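Local structure of alkaline phosphatase (Thermus thermophilus, 7KWD) at residues H116-F125 with L468-M477. The protein probably hydrolyses phosphate monoesters as a homodimeric alkaline phosphatase that binds two zinc ions and one magnesium ion. Numbering follows the deposited sequence. Where two conformers were deposited one is given.
Sequences HADGTPLKPF and LGLRYQNPVM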
ATOM      1  N   HIS A 116     -23.860  -6.254 -16.237  1.00 22.09           N
ATOM      2  CA  HIS A 116     -24.347  -5.718 -14.985  1.00 22.71           C
ATOM      3  C   HIS A 116     -25.098  -6.788 -14.206  1.00 26.68           C
ATOM      4  O   HIS A 116     -25.486  -7.807 -14.748  1.00 26.24           O
ATOM      5  CB  HIS A 116     -25.254  -4.507 -15.230  1.00 26.91           C
ATOM      6  CG  HIS A 116     -24.497  -3.234 -15.388  1.00 25.73           C
ATOM      7  ND1 HIS A 116     -23.465  -2.880 -14.544  1.00 24.68           N
ATOM      8  CD2 HIS A 116     -24.605  -2.236 -16.295  1.00 25.71           C
ATOM      9  CE1 HIS A 116     -22.959  -1.729 -14.936  1.00 21.13           C
ATOM     10  NE2 HIS A 116     -23.643  -1.309 -15.987  1.00 26.64           N
ATOM     11  N   ALA A 117     -25.349  -6.520 -12.924  1.00 27.92           N
ATOM     12  CA  ALA A 117     -25.990  -7.529 -12.085  1.00 27.61           C
ATOM     13  C   ALA A 117     -27.381  -7.914 -12.582  1.00 30.81           C
ATOM     14  O   ALA A 117     -27.925  -8.935 -12.151  1.00 26.72           O
ATOM     15  CB  ALA A 117     -26.104  -7.030 -10.642  1.00 28.61           C
ATOM     16  N   ASP A 118     -27.986  -7.109 -13.445  1.00 26.62           N
ATOM     17  CA  ASP A 118     -29.309  -7.396 -13.967  1.00 27.57           C
ATOM     18  C   ASP A 118     -29.235  -8.090 -15.310  1.00 32.05           C
ATOM     19  O   ASP A 118     -30.263  -8.283 -15.948  1.00 28.70           O
ATOM     20  CB  ASP A 118     -30.134  -6.104 -14.098  1.00 28.51           C
ATOM     21  CG  ASP A 118     -29.566  -5.153 -15.132  1.00 30.61           C
ATOM     22  OD1 ASP A 118     -28.513  -5.480 -15.737  1.00 29.92           O
ATOM     23  OD2 ASP A 118     -30.167  -4.072 -15.360  1.00 33.39           O
ATOM     24  N   GLY A 119     -28.033  -8.414 -15.785  1.00 27.38           N
ATOM     25  CA  GLY A 119     -27.883  -9.056 -17.070  1.00 27.87           C
ATOM     26  C   GLY A 119     -27.644  -8.138 -18.240  1.00 27.96           C
ATOM     27  O   GLY A 119     -27.336  -8.621 -19.329  1.00 26.37           O
ATOM     28  N   THR A 120     -27.747  -6.830 -18.065  1.00 27.23           N
ATOM     29  CA  THR A 120     -27.442  -5.908 -19.154  1.00 29.84           C
ATOM     30  C   THR A 120     -26.043  -6.168 -19.696  1.00 26.69           C
ATOM     31  O   THR A 120     -25.073  -6.088 -18.937  1.00 31.28           O
ATOM     32  CB  THR A 120     -27.521  -4.465 -18.669  1.00 25.72           C
ATOM     33  OG1 THR A 120     -28.780  -4.259 -18.023  1.00 31.39           O
ATOM     34  CG2 THR A 120     -27.359  -3.537 -19.825  1.00 27.36           C
ATOM     35  N   PRO A 121     -25.877  -6.527 -20.962  1.00 30.75           N
ATOM     36  CA  PRO A 121     -24.533  -6.762 -21.475  1.00 32.63           C
ATOM     37  C   PRO A 121     -23.825  -5.448 -21.745  1.00 28.11           C
ATOM     38  O   PRO A 121     -24.437  -4.436 -22.094  1.00 29.20           O
ATOM     39  CB  PRO A 121     -24.762  -7.550 -22.777  1.00 28.76           C
ATOM     40  CG  PRO A 121     -26.099  -7.141 -23.217  1.00 32.80           C
ATOM     41  CD  PRO A 121     -26.904  -7.009 -21.917  1.00 31.32           C
ATOM     42  N   LEU A 122     -22.514  -5.487 -21.559  1.00 23.06           N
ATOM     43  CA  LEU A 122     -21.630  -4.375 -21.846  1.00 26.09           C
ATOM     44  C   LEU A 122     -20.722  -4.767 -22.996  1.00 27.82           C
ATOM     45  O   LEU A 122     -20.461  -5.952 -23.218  1.00 22.44           O
ATOM     46  CB  LEU A 122     -20.800  -4.015 -20.619  1.00 26.34           C
ATOM     47  CG  LEU A 122     -21.569  -3.923 -19.291  1.00 28.01           C
ATOM     48  CD1 LEU A 122     -20.632  -3.723 -18.108  1.00 28.16           C
ATOM     49  CD2 LEU A 122     -22.589  -2.787 -19.373  1.00 25.32           C
ATOM     50  N   LYS A 123     -20.243  -3.774 -23.722  1.00 25.90           N
ATOM     51  CA  LYS A 123     -19.319  -4.043 -24.811  1.00 24.38           C
ATOM     52  C   LYS A 123     -17.921  -3.759 -24.321  1.00 24.63           C
ATOM     53  O   LYS A 123     -17.604  -2.590 -24.041  1.00 22.49           O
ATOM     54  CB  LYS A 123     -19.642  -3.174 -26.020  1.00 24.04           C
ATOM     55  CG  LYS A 123     -18.848  -3.510 -27.278  1.00 27.73           C
ATOM     56  CD  LYS A 123     -19.387  -2.633 -28.397  1.00 34.46           C
ATOM     57  CE  LYS A 123     -18.605  -2.750 -29.676  1.00 46.15           C
ATOM     58  NZ  LYS A 123     -19.197  -1.836 -30.714  1.00 49.02           N
ATOM     59  N   PRO A 124     -17.062  -4.760 -24.177  1.00 20.10           N
ATOM     60  CA  PRO A 124     -15.723  -4.521 -23.641  1.00 25.56           C
ATOM     61  C   PRO A 124     -14.739  -4.121 -24.731  1.00 23.40           C
ATOM     62  O   PRO A 124     -14.925  -4.401 -25.919  1.00 21.25           O
ATOM     63  CB  PRO A 124     -15.341  -5.887 -23.039  1.00 22.96           C
ATOM     64  CG  PRO A 124     -16.096  -6.904 -23.894  1.00 20.87           C
ATOM     65  CD  PRO A 124     -17.284  -6.191 -24.515  1.00 24.70           C
ATOM     66  N   PHE A 125     -13.648  -3.508 -24.280  1.00 21.09           N
ATOM     67  CA  PHE A 125     -12.820  -2.701 -25.176  1.00 20.11           C
ATOM     68  C   PHE A 125     -12.164  -3.521 -26.270  1.00 21.97           C
ATOM     69  O   PHE A 125     -12.035  -3.048 -27.404  1.00 22.66           O
ATOM     70  CB  PHE A 125     -11.745  -1.931 -24.383  1.00 20.59           C
ATOM     71  CG  PHE A 125     -11.037  -0.942 -25.218  1.00 19.17           C
ATOM     72  CD1 PHE A 125     -11.680   0.212 -25.607  1.00 20.46           C
ATOM     73  CD2 PHE A 125      -9.766  -1.202 -25.704  1.00 21.70           C
ATOM     74  CE1 PHE A 125     -11.056   1.118 -26.458  1.00 21.59           C
ATOM     75  CE2 PHE A 125      -9.138  -0.310 -26.539  1.00 24.35           C
ATOM     76  CZ  PHE A 125      -9.797   0.846 -26.925  1.00 21.95           C
ATOM     77  N   LEU A 468      -6.659   5.018 -28.954  1.00 24.16           N
ATOM     78  CA  LEU A 468      -6.920   4.377 -30.246  1.00 25.66           C
ATOM     79  C   LEU A 468      -8.053   5.019 -31.036  1.00 23.01           C
ATOM     80  O   LEU A 468      -8.341   4.575 -32.143  1.00 24.21           O
ATOM     81  CB  LEU A 468      -7.255   2.888 -30.052  1.00 23.24           C
ATOM     82  CG  LEU A 468      -6.203   2.048 -29.330  1.00 28.78           C
ATOM     83  CD1 LEU A 468      -6.664   0.593 -29.253  1.00 25.56           C
ATOM     84  CD2 LEU A 468      -4.904   2.171 -30.030  1.00 24.58           C
ATOM     85  N   GLY A 469      -8.695   6.051 -30.507  1.00 25.50           N
ATOM     86  CA  GLY A 469      -9.827   6.630 -31.195  1.00 26.34           C
ATOM     87  C   GLY A 469     -11.037   5.732 -31.146  1.00 24.05           C
ATOM     88  O   GLY A 469     -11.802   5.664 -32.121  1.00 25.35           O
ATOM     89  N   LEU A 470     -11.225   5.036 -30.028  1.00 21.75           N
ATOM     90  CA  LEU A 470     -12.287   4.071 -29.827  1.00 29.06           C
ATOM     91  C   LEU A 470     -13.064   4.405 -28.573  1.00 29.27           C
ATOM     92  O   LEU A 470     -13.441   3.524 -27.793  1.00 28.05           O
ATOM     93  CB  LEU A 470     -11.722   2.656 -29.754  1.00 29.78           C
ATOM     94  CG  LEU A 470     -11.195   2.125 -31.088  1.00 33.77           C
ATOM     95  CD1 LEU A 470     -10.477   0.801 -30.911  1.00 30.75           C
ATOM     96  CD2 LEU A 470     -12.308   1.998 -32.100  1.00 29.45           C
ATOM     97  N   ARG A 471     -13.318   5.691 -28.353  1.00 25.26           N
ATOM     98  CA  ARG A 471     -14.245   6.066 -27.292  1.00 25.52           C
ATOM     99  C   ARG A 471     -15.683   5.733 -27.667  1.00 26.26           C
ATOM    100  O   ARG A 471     -16.162   6.092 -28.745  1.00 26.95           O
ATOM    101  CB  ARG A 471     -14.145   7.552 -26.995  1.00 22.09           C
ATOM    102  CG  ARG A 471     -12.745   8.012 -26.537  1.00 26.93           C
ATOM    103  CD  ARG A 471     -12.925   9.450 -26.095  1.00 33.49           C
ATOM    104  NE  ARG A 471     -11.726  10.287 -26.002  1.00 33.46           N
ATOM    105  CZ  ARG A 471     -10.990  10.699 -27.030  1.00 30.69           C
ATOM    106  NH1 ARG A 471     -11.263  10.335 -28.306  1.00 32.01           N
ATOM    107  NH2 ARG A 471      -9.971  11.486 -26.766  1.00 30.49           N
ATOM    108  N   TYR A 472     -16.362   5.061 -26.747  1.00 25.63           N
ATOM    109  CA  TYR A 472     -17.788   4.763 -26.792  1.00 25.38           C
ATOM    110  C   TYR A 472     -18.231   4.625 -25.345  1.00 27.99           C
ATOM    111  O   TYR A 472     -17.411   4.667 -24.421  1.00 27.59           O
ATOM    112  CB  TYR A 472     -18.067   3.499 -27.592  1.00 26.99           C
ATOM    113  CG  TYR A 472     -17.441   2.263 -26.991  1.00 27.61           C
ATOM    114  CD1 TYR A 472     -16.100   1.929 -27.250  1.00 23.21           C
ATOM    115  CD2 TYR A 472     -18.183   1.416 -26.190  1.00 25.65           C
ATOM    116  CE1 TYR A 472     -15.545   0.766 -26.735  1.00 27.14           C
ATOM    117  CE2 TYR A 472     -17.631   0.272 -25.647  1.00 22.94           C
ATOM    118  CZ  TYR A 472     -16.321  -0.057 -25.924  1.00 24.05           C
ATOM    119  OH  TYR A 472     -15.769  -1.201 -25.368  1.00 21.35           O
ATOM    120  N   GLN A 473     -19.514   4.446 -25.129  1.00 32.22           N
ATOM    121  CA  GLN A 473     -20.065   4.389 -23.785  0.62 33.64           C
ATOM    122  C   GLN A 473     -20.817   3.081 -23.576  1.00 30.52           C
ATOM    123  O   GLN A 473     -21.339   2.487 -24.523  1.00 28.13           O
ATOM    124  CB  GLN A 473     -20.999   5.569 -23.513  0.62 35.61           C
ATOM    125  CG  GLN A 473     -22.185   5.674 -24.448  0.62 34.31           C
ATOM    126  CD  GLN A 473     -23.123   6.800 -24.035  0.62 34.80           C
ATOM    127  OE1 GLN A 473     -22.935   7.945 -24.443  0.62 35.82           O
ATOM    128  NE2 GLN A 473     -24.125   6.484 -23.212  0.62 26.45           N
ATOM    129  N   ASN A 474     -20.830   2.630 -22.321  1.00 27.31           N
ATOM    130  CA  ASN A 474     -21.562   1.484 -21.822  1.00 26.80           C
ATOM    131  C   ASN A 474     -22.549   2.001 -20.787  1.00 27.85           C
ATOM    132  O   ASN A 474     -22.280   2.998 -20.111  1.00 21.59           O
ATOM    133  CB  ASN A 474     -20.633   0.444 -21.176  1.00 24.75           C
ATOM    134  CG  ASN A 474     -20.072  -0.555 -22.190  1.00 27.46           C
ATOM    135  OD1 ASN A 474     -20.807  -1.199 -22.916  1.00 22.90           O
ATOM    136  ND2 ASN A 474     -18.747  -0.686 -22.222  1.00 25.26           N
ATOM    137  N   PRO A 475     -23.672   1.331 -20.621  1.00 21.77           N
ATOM    138  CA  PRO A 475     -24.629   1.797 -19.617  1.00 25.87           C
ATOM    139  C   PRO A 475     -24.123   1.650 -18.194  1.00 29.30           C
ATOM    140  O   PRO A 475     -23.287   0.797 -17.867  1.00 27.60           O
ATOM    141  CB  PRO A 475     -25.869   0.921 -19.865  1.00 20.41           C
ATOM    142  CG  PRO A 475     -25.320  -0.334 -20.555  1.00 28.68           C
ATOM    143  CD  PRO A 475     -24.155   0.170 -21.382  1.00 22.33           C
ATOM    144  N   VAL A 476     -24.678   2.489 -17.350  1.00 25.40           N
ATOM    145  CA  VAL A 476     -24.352   2.617 -15.945  1.00 27.24           C
ATOM    146  C   VAL A 476     -25.479   2.047 -15.102  1.00 31.94           C
ATOM    147  O   VAL A 476     -26.638   2.021 -15.513  1.00 27.01           O
ATOM    148  CB  VAL A 476     -24.124   4.116 -15.662  1.00 31.49           C
ATOM    149  CG1 VAL A 476     -24.141   4.391 -14.175  1.00 39.14           C
ATOM    150  CG2 VAL A 476     -22.808   4.608 -16.323  1.00 29.78           C
ATOM    151  N   MET A 477     -25.122   1.584 -13.908  1.00 26.82           N
ATOM    152  CA  MET A 477     -26.056   1.180 -12.860  1.00 27.44           C
ATOM    153  C   MET A 477     -25.591   1.880 -11.593  1.00 28.38           C
ATOM    154  O   MET A 477     -24.384   1.987 -11.349  1.00 28.71           O
ATOM    155  CB  MET A 477     -26.082  -0.359 -12.671  1.00 30.57           C
ATOM    156  CG  MET A 477     -26.766  -0.907 -11.398  1.00 27.96           C
ATOM    157  SD  MET A 477     -26.849  -2.746 -11.327  1.00 25.73           S
ATOM    158  CE  MET A 477     -27.486  -3.119 -12.964  1.00 28.88           C
TER
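The loops around L122 and N474 run antiparallel, their CA atoms 5.9 Å apart there, and side chains rather than backbone pairing join them. In this alkaline phosphatase fold, 116-125 leads into helix 125-131, with P124 as its N-cap residue, and 468-477 links helices 459-468 and 479-487. The N474 amide clamps the backbone of K123. N474 OD1 accepts from K123 N at 2.8 Å. N474 ND2 gives a nearly straight bond (177°) to K123 O, which lies in the amide plane. Y472 OH donates to K123 O at 2.7 Å, from the opposite face of the carbonyl plane. K123 O thus has two donors, and the amide is held against turning. ND2 also reaches C104 O, tying in helix 95-104. With an alanine here, K123 N would probably lose its acceptor, K123 O one of its two donors and C104 O its bond from ND2. The F125 ring turns its edge to L468 CD1 and L470 O; F125 CE1 is 3.7 Å from L470 CB. F461 and M464 of helix 459-468 also touch F125. P475 CG rests on T120 CG2 and L122 CD2. H116 NE2 donates to P475 O in the plane of its ring. M477 CB sits over one face of the H116 ring, 4.0 Å from its centroid. The M477 chain starts extended, then bends at chi3 (-48°), which brings CE to 3.5 Å from H116 CB and beside the D118 carboxylate.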